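Local coordinates for protein 15-O-acetyltransferase (Fusarium sporotrichioides, PDB 3FOT) that transfers an acetyl group to the 15-hydroxyl of trichothecene precursors during the biosynthesis of mycotoxins such as T-2 toxin, at residues Gly123-Ala134 with Lys155-Ser166; Leu135-Ala146 with Ala275-Lys283. All blocks are in the same frame, centred on the assembly; numbering follows the deposited sequence.

Interaction 1. Residues Gly123-Ala134 with Lys155-Ser166. With SO4 (sulfate ion), chain J.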
loop_
_atom_site.group_PDB
_atom_site.type_symbol
_atom_site.label_atom_id
_atom_site.label_comp_id
_atom_site.label_asym_id
_atom_site.label_seq_id
_atom_site.Cartn_x
_atom_site.Cartn_y
_atom_site.Cartn_z
ATOM N N GLY A 123 21.209 -9.939 5.437
ATOM C CA GLY A 123 21.284 -8.505 5.181
ATOM C C GLY A 123 19.953 -7.769 5.247
ATOM O O GLY A 123 19.938 -6.541 5.385
ATOM N N CYS A 124 18.844 -8.518 5.139
ATOM C CA CYS A 124 17.516 -7.927 5.118
ATOM C C CYS A 124 16.781 -7.958 6.460
ATOM O O CYS A 124 15.694 -7.389 6.568
ATOM C CB CYS A 124 16.621 -8.658 4.110
ATOM S SG CYS A 124 17.107 -8.434 2.403
ATOM N N ILE A 125 17.349 -8.622 7.463
ATOM C CA ILE A 125 16.641 -8.770 8.735
ATOM C C ILE A 125 17.498 -8.158 9.826
ATOM O O ILE A 125 18.664 -8.521 9.972
ATOM C CB ILE A 125 16.381 -10.257 9.094
ATOM C CG1 ILE A 125 15.715 -11.031 7.943
ATOM C CG2 ILE A 125 15.581 -10.367 10.400
ATOM C CD1 ILE A 125 14.314 -10.630 7.625
ATOM N N HIS A 126 16.905 -7.226 10.571
ATOM C CA HIS A 126 17.620 -6.442 11.578
ATOM C C HIS A 126 16.898 -6.497 12.903
ATOM O O HIS A 126 15.680 -6.612 12.943
ATOM C CB HIS A 126 17.697 -5.001 11.094
ATOM C CG HIS A 126 18.267 -4.892 9.718
ATOM N ND1 HIS A 126 19.594 -5.143 9.454
ATOM C CD2 HIS A 126 17.683 -4.644 8.524
ATOM C CE1 HIS A 126 19.809 -5.030 8.154
ATOM N NE2 HIS A 126 18.669 -4.715 7.568
ATOM N N VAL A 127 17.643 -6.392 13.996
ATOM C CA VAL A 127 17.004 -6.381 15.304
ATOM C C VAL A 127 17.520 -5.239 16.180
ATOM O O VAL A 127 18.668 -4.755 16.008
ATOM C CB VAL A 127 17.199 -7.717 16.074
ATOM C CG1 VAL A 127 16.791 -8.907 15.233
ATOM C CG2 VAL A 127 18.639 -7.854 16.577
ATOM N N GLN A 128 16.673 -4.803 17.105
ATOM C CA GLN A 128 17.058 -3.768 18.066
ATOM C C GLN A 128 16.372 -4.025 19.396
ATOM O O GLN A 128 15.154 -4.040 19.454
ATOM C CB GLN A 128 16.606 -2.376 17.613
ATOM C CG GLN A 128 17.119 -1.855 16.299
ATOM C CD GLN A 128 16.710 -0.403 16.064
ATOM O OE1 GLN A 128 16.336 0.315 17.003
ATOM N NE2 GLN A 128 16.781 0.035 14.808
ATOM N N PRO A 129 17.156 -4.215 20.483
ATOM C CA PRO A 129 16.546 -4.147 21.813
ATOM C C PRO A 129 16.257 -2.692 22.127
ATOM O O PRO A 129 17.192 -1.897 22.266
ATOM C CB PRO A 129 17.628 -4.708 22.752
ATOM C CG PRO A 129 18.769 -5.116 21.902
ATOM C CD PRO A 129 18.595 -4.496 20.533
ATOM N N THR A 130 14.975 -2.347 22.210
ATOM C CA THR A 130 14.520 -0.972 22.309
ATOM C C THR A 130 13.060 -0.906 22.751
ATOM O O THR A 130 12.304 -1.828 22.502
ATOM C CB THR A 130 14.654 -0.219 20.932
ATOM O OG1 THR A 130 14.253 1.156 21.082
ATOM C CG2 THR A 130 13.791 -0.902 19.844
ATOM N N ALA A 131 12.671 0.199 23.379
ATOM C CA ALA A 131 11.267 0.458 23.681
ATOM C C ALA A 131 10.506 1.162 22.547
ATOM O O ALA A 131 9.299 1.301 22.631
ATOM C CB ALA A 131 11.133 1.259 25.000
ATOM N N LYS A 132 11.209 1.610 21.503
ATOM C CA LYS A 132 10.551 2.275 20.372
ATOM C C LYS A 132 9.592 1.331 19.650
ATOM O O LYS A 132 9.860 0.117 19.518
ATOM C CB LYS A 132 11.552 2.941 19.406
ATOM C CG LYS A 132 12.236 2.042 18.396
ATOM C CD LYS A 132 13.351 2.766 17.574
ATOM C CE LYS A 132 14.624 2.967 18.403
ATOM N NZ LYS A 132 15.865 3.057 17.578
ATOM N N SER A 133 8.468 1.894 19.211
ATOM C CA SER A 133 7.504 1.165 18.383
ATOM C C SER A 133 7.997 1.079 16.930
ATOM O O SER A 133 8.934 1.775 16.545
ATOM C CB SER A 133 6.152 1.879 18.393
ATOM O OG SER A 133 6.210 3.079 17.643
ATOM N N ALA A 134 7.334 0.245 16.126
ATOM C CA ALA A 134 7.634 0.183 14.694
ATOM C C ALA A 134 7.465 1.560 14.015
ATOM O O ALA A 134 8.300 1.960 13.192
ATOM C CB ALA A 134 6.768 -0.905 14.006
ATOM N N LYS A 155 15.856 -1.206 -0.638
ATOM C CA LYS A 155 15.714 -2.612 -0.969
ATOM C C LYS A 155 14.248 -2.993 -1.214
ATOM O O LYS A 155 13.327 -2.356 -0.708
ATOM C CB LYS A 155 16.241 -3.451 0.187
ATOM C CG LYS A 155 17.752 -3.419 0.359
ATOM C CD LYS A 155 18.101 -4.445 1.431
ATOM C CE LYS A 155 19.567 -4.322 1.815
ATOM N NZ LYS A 155 19.886 -5.356 2.821
ATOM N N SER A 156 14.016 -4.060 -1.966
ATOM C CA SER A 156 12.642 -4.493 -2.174
ATOM C C SER A 156 11.923 -4.756 -0.844
ATOM O O SER A 156 10.755 -4.374 -0.675
ATOM C CB SER A 156 12.568 -5.741 -3.062
ATOM O OG SER A 156 11.222 -6.192 -3.142
ATOM N N ILE A 157 12.616 -5.407 0.093
ATOM C CA ILE A 157 12.046 -5.561 1.441
ATOM C C ILE A 157 13.138 -5.783 2.489
ATOM O O ILE A 157 14.158 -6.465 2.237
ATOM C CB ILE A 157 10.955 -6.664 1.519
ATOM C CG1 ILE A 157 10.111 -6.485 2.794
ATOM C CG2 ILE A 157 11.559 -8.060 1.396
ATOM C CD1 ILE A 157 8.890 -7.426 2.857
ATOM N N GLU A 158 12.938 -5.138 3.629
ATOM C CA GLU A 158 13.728 -5.416 4.816
ATOM C C GLU A 158 12.790 -5.456 6.020
ATOM O O GLU A 158 11.698 -4.882 5.975
ATOM C CB GLU A 158 14.834 -4.361 4.994
ATOM C CG GLU A 158 14.383 -2.899 5.118
ATOM C CD GLU A 158 15.539 -1.922 5.244
ATOM O OE1 GLU A 158 16.710 -2.393 5.333
ATOM O OE2 GLU A 158 15.275 -0.684 5.317
ATOM N N LEU A 159 13.241 -6.094 7.107
ATOM C CA LEU A 159 12.441 -6.228 8.348
ATOM C C LEU A 159 13.271 -5.745 9.515
ATOM O O LEU A 159 14.486 -6.016 9.557
ATOM C CB LEU A 159 12.138 -7.710 8.644
ATOM C CG LEU A 159 10.961 -8.429 8.003
ATOM C CD1 LEU A 159 11.154 -8.526 6.494
ATOM C CD2 LEU A 159 10.775 -9.832 8.603
ATOM N N PHE A 160 12.628 -5.068 10.466
ATOM C CA PHE A 160 13.254 -4.682 11.724
ATOM C C PHE A 160 12.448 -5.221 12.886
ATOM O O PHE A 160 11.270 -4.905 13.012
ATOM C CB PHE A 160 13.325 -3.158 11.843
ATOM C CG PHE A 160 14.107 -2.512 10.751
ATOM C CD1 PHE A 160 15.460 -2.240 10.924
ATOM C CD2 PHE A 160 13.475 -2.135 9.560
ATOM C CE1 PHE A 160 16.194 -1.647 9.915
ATOM C CE2 PHE A 160 14.193 -1.526 8.548
ATOM C CZ PHE A 160 15.552 -1.284 8.713
ATOM N N LEU A 161 13.080 -6.047 13.716
ATOM C CA LEU A 161 12.401 -6.686 14.858
ATOM C C LEU A 161 12.820 -5.917 16.094
ATOM O O LEU A 161 14.015 -5.725 16.331
ATOM C CB LEU A 161 12.821 -8.160 15.001
ATOM C CG LEU A 161 12.867 -9.046 13.734
ATOM C CD1 LEU A 161 13.484 -10.425 14.008
ATOM C CD2 LEU A 161 11.516 -9.169 13.074
ATOM N N LEU A 162 11.848 -5.468 16.863
ATOM C CA LEU A 162 12.113 -4.597 17.996
ATOM C C LEU A 162 11.424 -5.193 19.201
ATOM O O LEU A 162 10.291 -5.652 19.104
ATOM C CB LEU A 162 11.512 -3.215 17.721
ATOM C CG LEU A 162 11.759 -2.563 16.346
ATOM C CD1 LEU A 162 10.961 -1.270 16.240
ATOM C CD2 LEU A 162 13.254 -2.338 16.133
ATOM N N SER A 163 12.085 -5.172 20.349
ATOM C CA SER A 163 11.415 -5.585 21.582
ATOM C C SER A 163 12.118 -4.896 22.740
ATOM O O SER A 163 13.333 -4.719 22.712
ATOM C CB SER A 163 11.418 -7.117 21.785
ATOM O OG SER A 163 10.512 -7.506 22.831
ATOM N N ASP A 164 11.332 -4.539 23.756
ATOM C CA ASP A 164 11.865 -3.817 24.917
ATOM C C ASP A 164 12.515 -4.790 25.904
ATOM O O ASP A 164 11.968 -5.075 26.973
ATOM C CB ASP A 164 10.773 -3.004 25.596
ATOM C CG ASP A 164 11.327 -2.022 26.615
ATOM O OD1 ASP A 164 12.568 -1.840 26.691
ATOM O OD2 ASP A 164 10.505 -1.443 27.341
ATOM N N VAL A 165 13.686 -5.282 25.525
ATOM C CA VAL A 165 14.475 -6.199 26.337
ATOM C C VAL A 165 15.888 -5.627 26.392
ATOM O O VAL A 165 16.201 -4.725 25.621
ATOM C CB VAL A 165 14.467 -7.643 25.765
ATOM C CG1 VAL A 165 13.082 -8.273 25.904
ATOM C CG2 VAL A 165 14.958 -7.679 24.291
ATOM N N SER A 166 16.736 -6.141 27.296
ATOM C CA SER A 166 18.070 -5.587 27.485
ATOM C C SER A 166 18.999 -5.844 26.306
ATOM O O SER A 166 19.692 -4.941 25.850
ATOM C CB SER A 166 18.690 -6.116 28.778
ATOM O OG SER A 166 17.961 -5.633 29.886
HETATM S S SO4 J . 21.478 -6.205 12.414
HETATM O O1 SO4 J . 20.503 -6.724 13.404
HETATM O O2 SO4 J . 22.813 -6.221 13.038
HETATM O O3 SO4 J . 21.506 -6.987 11.179
HETATM O O4 SO4 J . 21.166 -4.822 12.031
HETATM O O HOH W 1 18.392 -4.105 4.882
#
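C124 O opens the pairing by accepting L159 N at 2.8 Å. At I125 the tip of the side chain swings in: CD1 lies 3.8 Å from L159 CD2, the two chains side by side and turned to the same face as V127 and L161. H126 bonds L159 O through its N and L161 N through its O, the ladder of parallel strands. Its imidazole, with CG beside the backbone N (chi1 -53°), runs alongside F160, the ring centroids 5.1 Å apart and the planes 29° from parallel, so overlap is slight. A sulfate ion, probably from the crystallisation liquor, takes H126 ND1 on O4 and O3 and V127 N on O1 at 2.9 Å, the latter an outward N-H available because 125-129 is an edge strand of its sheet. H126 NE2 shares a water with K155 NZ, which donates to it. The two strands, joined through helix 134-147, form a beta-alpha-beta crossover. Q128 lays CB and CG along L162 CD2, the nearest pair, CB to CD2, at 3.7 Å; its OE1 receives K132 NZ at 2.8 Å on an in-plane lone pair. Beyond P129, T130 N donates to S163 O at 2.9 Å, while T130 OG1 closes an ST turn with K132 N. L162 CD1 then sits 3.7 Å from S133 O, just where S133 OG caps helix 134-147 through D136 N.

Interaction 2. Residues Leu135-Ala146 with Ala275-Lys283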
loop_
_atom_site.group_PDB
_atom_site.type_symbol
_atom_site.label_atom_id
_atom_site.label_comp_id
_atom_site.label_asym_id
_atom_site.label_seq_id
_atom_site.Cartn_x
_atom_site.Cartn_y
_atom_site.Cartn_z
ATOM N N LEU A 135 6.385 2.278 14.338
ATOM C CA LEU A 135 6.188 3.612 13.747
ATOM C C LEU A 135 7.180 4.651 14.254
ATOM O O LEU A 135 7.501 5.578 13.530
ATOM C CB LEU A 135 4.742 4.112 13.888
ATOM C CG LEU A 135 3.760 3.309 13.006
ATOM C CD1 LEU A 135 2.326 3.762 13.227
ATOM C CD2 LEU A 135 4.102 3.345 11.520
ATOM N N ASP A 136 7.660 4.499 15.491
ATOM C CA ASP A 136 8.745 5.359 16.010
ATOM C C ASP A 136 9.972 5.190 15.134
ATOM O O ASP A 136 10.630 6.153 14.766
ATOM C CB ASP A 136 9.141 4.972 17.442
ATOM C CG ASP A 136 8.136 5.410 18.489
ATOM O OD1 ASP A 136 7.284 6.271 18.209
ATOM O OD2 ASP A 136 8.198 4.856 19.608
ATOM N N LEU A 137 10.267 3.946 14.789
ATOM C CA LEU A 137 11.409 3.647 13.931
ATOM C C LEU A 137 11.226 4.183 12.508
ATOM O O LEU A 137 12.174 4.690 11.895
ATOM C CB LEU A 137 11.655 2.144 13.910
ATOM C CG LEU A 137 12.830 1.681 13.057
ATOM C CD1 LEU A 137 14.139 2.351 13.495
ATOM C CD2 LEU A 137 12.904 0.131 13.118
ATOM N N TRP A 138 10.011 4.107 11.985
ATOM C CA TRP A 138 9.732 4.726 10.687
ATOM C C TRP A 138 10.140 6.205 10.733
ATOM O O TRP A 138 10.859 6.708 9.851
ATOM C CB TRP A 138 8.235 4.568 10.370
ATOM C CG TRP A 138 7.793 5.366 9.162
ATOM C CD1 TRP A 138 8.260 5.246 7.909
ATOM C CD2 TRP A 138 6.813 6.403 9.136
ATOM N NE1 TRP A 138 7.632 6.158 7.071
ATOM C CE2 TRP A 138 6.745 6.884 7.810
ATOM C CE3 TRP A 138 5.986 6.976 10.106
ATOM C CZ2 TRP A 138 5.864 7.888 7.416
ATOM C CZ3 TRP A 138 5.106 7.985 9.720
ATOM C CH2 TRP A 138 5.052 8.432 8.385
ATOM N N SER A 139 9.664 6.898 11.768
ATOM C CA SER A 139 9.967 8.319 11.954
ATOM C C SER A 139 11.479 8.543 11.947
ATOM O O SER A 139 11.990 9.449 11.281
ATOM C CB SER A 139 9.359 8.824 13.270
ATOM O OG SER A 139 7.937 8.863 13.173
ATOM N N GLU A 140 12.193 7.697 12.680
ATOM C CA GLU A 140 13.625 7.843 12.826
ATOM C C GLU A 140 14.326 7.601 11.494
ATOM O O GLU A 140 15.269 8.313 11.139
ATOM C CB GLU A 140 14.110 6.865 13.896
ATOM C CG GLU A 140 15.585 6.735 13.973
ATOM C CD GLU A 140 15.994 5.600 14.876
ATOM O OE1 GLU A 140 17.020 4.954 14.560
ATOM O OE2 GLU A 140 15.279 5.359 15.875
ATOM N N MET A 141 13.845 6.607 10.746
ATOM C CA MET A 141 14.440 6.257 9.475
ATOM C C MET A 141 14.218 7.362 8.447
ATOM O O MET A 141 15.132 7.720 7.672
ATOM C CB MET A 141 13.875 4.922 8.975
ATOM C CG MET A 141 14.403 3.736 9.741
ATOM S SD MET A 141 13.540 2.216 9.204
ATOM C CE MET A 141 14.119 2.038 7.529
ATOM N N GLU A 142 13.029 7.942 8.479
ATOM C CA GLU A 142 12.728 9.033 7.558
ATOM C C GLU A 142 13.500 10.296 7.918
ATOM O O GLU A 142 14.015 10.978 7.027
ATOM C CB GLU A 142 11.227 9.256 7.473
ATOM C CG GLU A 142 10.538 8.116 6.727
ATOM C CD GLU A 142 11.076 7.936 5.304
ATOM O OE1 GLU A 142 11.406 8.950 4.638
ATOM O OE2 GLU A 142 11.201 6.787 4.848
ATOM N N GLU A 143 13.621 10.577 9.210
ATOM C CA GLU A 143 14.477 11.692 9.667
ATOM C C GLU A 143 15.952 11.450 9.287
ATOM O O GLU A 143 16.622 12.348 8.745
ATOM C CB GLU A 143 14.291 11.938 11.172
ATOM C CG GLU A 143 12.903 12.479 11.533
ATOM C CD GLU A 143 12.490 12.250 12.993
ATOM O OE1 GLU A 143 13.369 11.915 13.833
ATOM O OE2 GLU A 143 11.271 12.403 13.295
ATOM N N GLY A 144 16.435 10.230 9.535
ATOM C CA GLY A 144 17.803 9.824 9.196
ATOM C C GLY A 144 18.156 9.892 7.714
ATOM O O GLY A 144 19.270 10.298 7.365
ATOM N N ARG A 145 17.202 9.490 6.866
ATOM C CA ARG A 145 17.269 9.511 5.377
ATOM C C ARG A 145 18.153 10.616 4.811
ATOM O O ARG A 145 18.961 10.397 3.929
ATOM C CB ARG A 145 15.863 9.553 4.756
ATOM C CG ARG A 145 15.868 9.340 3.246
ATOM C CD ARG A 145 14.475 8.969 2.703
ATOM N NE ARG A 145 13.945 7.770 3.357
ATOM C CZ ARG A 145 14.513 6.569 3.290
ATOM N NH1 ARG A 145 15.650 6.411 2.594
ATOM N NH2 ARG A 145 13.963 5.545 3.926
ATOM N N ALA A 146 17.960 11.851 5.199
ATOM C CA ALA A 146 17.001 12.810 4.733
ATOM C C ALA A 146 18.256 13.601 5.053
ATOM O O ALA A 146 18.982 14.040 4.158
ATOM C CB ALA A 146 15.911 13.119 5.739
ATOM N N ALA A 275 9.374 18.540 3.141
ATOM C CA ALA A 275 10.129 18.086 4.297
ATOM C C ALA A 275 9.838 16.598 4.500
ATOM O O ALA A 275 9.970 15.827 3.553
ATOM C CB ALA A 275 9.830 18.941 5.535
ATOM N N LEU A 276 9.405 16.204 5.694
ATOM C CA LEU A 276 9.345 14.783 6.036
ATOM C C LEU A 276 7.933 14.208 5.970
ATOM O O LEU A 276 6.985 14.908 6.322
ATOM C CB LEU A 276 9.908 14.579 7.445
ATOM C CG LEU A 276 11.408 14.893 7.574
ATOM C CD1 LEU A 276 11.887 14.942 9.016
ATOM C CD2 LEU A 276 12.192 13.865 6.815
ATOM N N PRO A 277 7.798 12.920 5.546
ATOM C CA PRO A 277 6.473 12.292 5.616
ATOM C C PRO A 277 6.069 12.066 7.054
ATOM O O PRO A 277 6.914 11.694 7.894
ATOM C CB PRO A 277 6.668 10.948 4.886
ATOM C CG PRO A 277 8.112 10.657 5.011
ATOM C CD PRO A 277 8.814 12.000 4.997
ATOM N N ARG A 278 4.794 12.299 7.354
ATOM C CA ARG A 278 4.294 12.076 8.689
ATOM C C ARG A 278 2.953 11.395 8.603
ATOM O O ARG A 278 2.349 11.340 7.535
ATOM C CB ARG A 278 4.148 13.378 9.470
ATOM C CG ARG A 278 5.429 14.171 9.665
ATOM C CD ARG A 278 6.478 13.410 10.460
ATOM N NE ARG A 278 7.609 14.266 10.805
ATOM C CZ ARG A 278 8.661 13.878 11.529
ATOM N NH1 ARG A 278 8.747 12.638 11.985
ATOM N NH2 ARG A 278 9.634 14.740 11.802
ATOM N N CYS A 279 2.488 10.866 9.719
ATOM C CA CYS A 279 1.248 10.098 9.757
ATOM C C CYS A 279 0.391 10.467 10.977
ATOM O O CYS A 279 0.939 10.659 12.042
ATOM C CB CYS A 279 1.610 8.609 9.788
ATOM S SG CYS A 279 0.250 7.486 9.512
ATOM N N VAL A 280 -0.932 10.523 10.821
ATOM C CA VAL A 280 -1.847 10.650 11.950
ATOM C C VAL A 280 -2.811 9.487 11.822
ATOM O O VAL A 280 -3.370 9.268 10.752
ATOM C CB VAL A 280 -2.614 11.993 11.953
ATOM C CG1 VAL A 280 -3.591 12.022 13.131
ATOM C CG2 VAL A 280 -1.646 13.151 12.069
ATOM N N ILE A 281 -2.988 8.727 12.906
ATOM C CA ILE A 281 -3.792 7.498 12.870
ATOM C C ILE A 281 -4.976 7.591 13.837
ATOM O O ILE A 281 -4.831 8.058 14.967
ATOM C CB ILE A 281 -2.923 6.271 13.281
ATOM C CG1 ILE A 281 -1.823 6.001 12.246
ATOM C CG2 ILE A 281 -3.798 5.053 13.482
ATOM C CD1 ILE A 281 -0.791 4.974 12.665
ATOM N N HIS A 282 -6.149 7.146 13.400
ATOM C CA HIS A 282 -7.292 7.013 14.304
ATOM C C HIS A 282 -7.816 5.606 14.147
ATOM O O HIS A 282 -8.303 5.242 13.092
ATOM C CB HIS A 282 -8.408 8.004 13.991
ATOM C CG HIS A 282 -9.515 7.967 14.990
ATOM N ND1 HIS A 282 -10.491 6.996 14.980
ATOM C CD2 HIS A 282 -9.763 8.740 16.075
ATOM C CE1 HIS A 282 -11.304 7.177 16.008
ATOM N NE2 HIS A 282 -10.892 8.235 16.682
ATOM N N LYS A 283 -7.681 4.821 15.207
ATOM C CA LYS A 283 -8.212 3.481 15.238
ATOM C C LYS A 283 -9.621 3.526 15.815
ATOM O O LYS A 283 -9.812 3.903 16.978
ATOM C CB LYS A 283 -7.317 2.598 16.107
ATOM C CG LYS A 283 -5.985 2.270 15.489
HETATM O O HOH W 2 6.975 10.466 11.641
#
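W138 pushes the outer end of its indole against the strand backbone, where CH2 meets R278 C edge-on at 3.6 Å and CZ3 packs on C279 CB at 3.6 Å. The ring gets there because CG lies trans to the backbone N (chi1 171°), carrying the six-membered ring toward a strand that the CB itself does not face. Its NE1, at the other end, is held by N470, while CZ2 lies near P277 CB. On the next turn E142 crosses P277 at about a right angle, with OE1 against P277 CG; its carboxylate is gripped side-on by R145 and also bonded by Y54 OH, so the acid is buried but well provided for. R278 grips E143 end-on: NH1 and NH2 both bond OE2, at 2.9 Å and 3.2 Å, in the guanidinium plane. NH1 uses the anti lone pair of OE2, and the two flat groups stand 70° apart. A water also accepts from NH1, and R278 NE has a second acidic partner in D495, which would further restrain the guanidinium. L276 sets CD1 against E143 CG and CD2 against E142 O and A146 CB. At the opposite end, L135 CD1 and I281 CD1 meet tip to tip at 3.4 Å, tighter than usual for carbons. Helix 135-146 and strand 277-283 run roughly antiparallel, their axes 9.3 Å apart at closest. The strand is the edge of a four-stranded sheet, next to strand 486-494, with V280 and H282 turned to helix 500-516; the helix, through L137 and M141, also rests on strand 158-163.

Overall arrangement
Helix 134-147 is what the two contacts share. It is the connection of the crossover in interaction 1 and one side of interaction 2, so it lies between the six-stranded sheet containing strands 125-129 and 158-163 and the four-stranded sheet edged by strand 277-283. The contact centres are about 15 Å apart, and direct touches join them: K132 NZ to E140 OE2 at 2.9 Å, a salt bridge, and F160 CB to L137 CD2 at 3.6 Å. Both lie away from H414, which binds 15-deacetylcalonectrin. Strand 158-163 is, however, paired with strand 177-184, after which comes the HXXXD signature characteristic of BAHD acyltransferases.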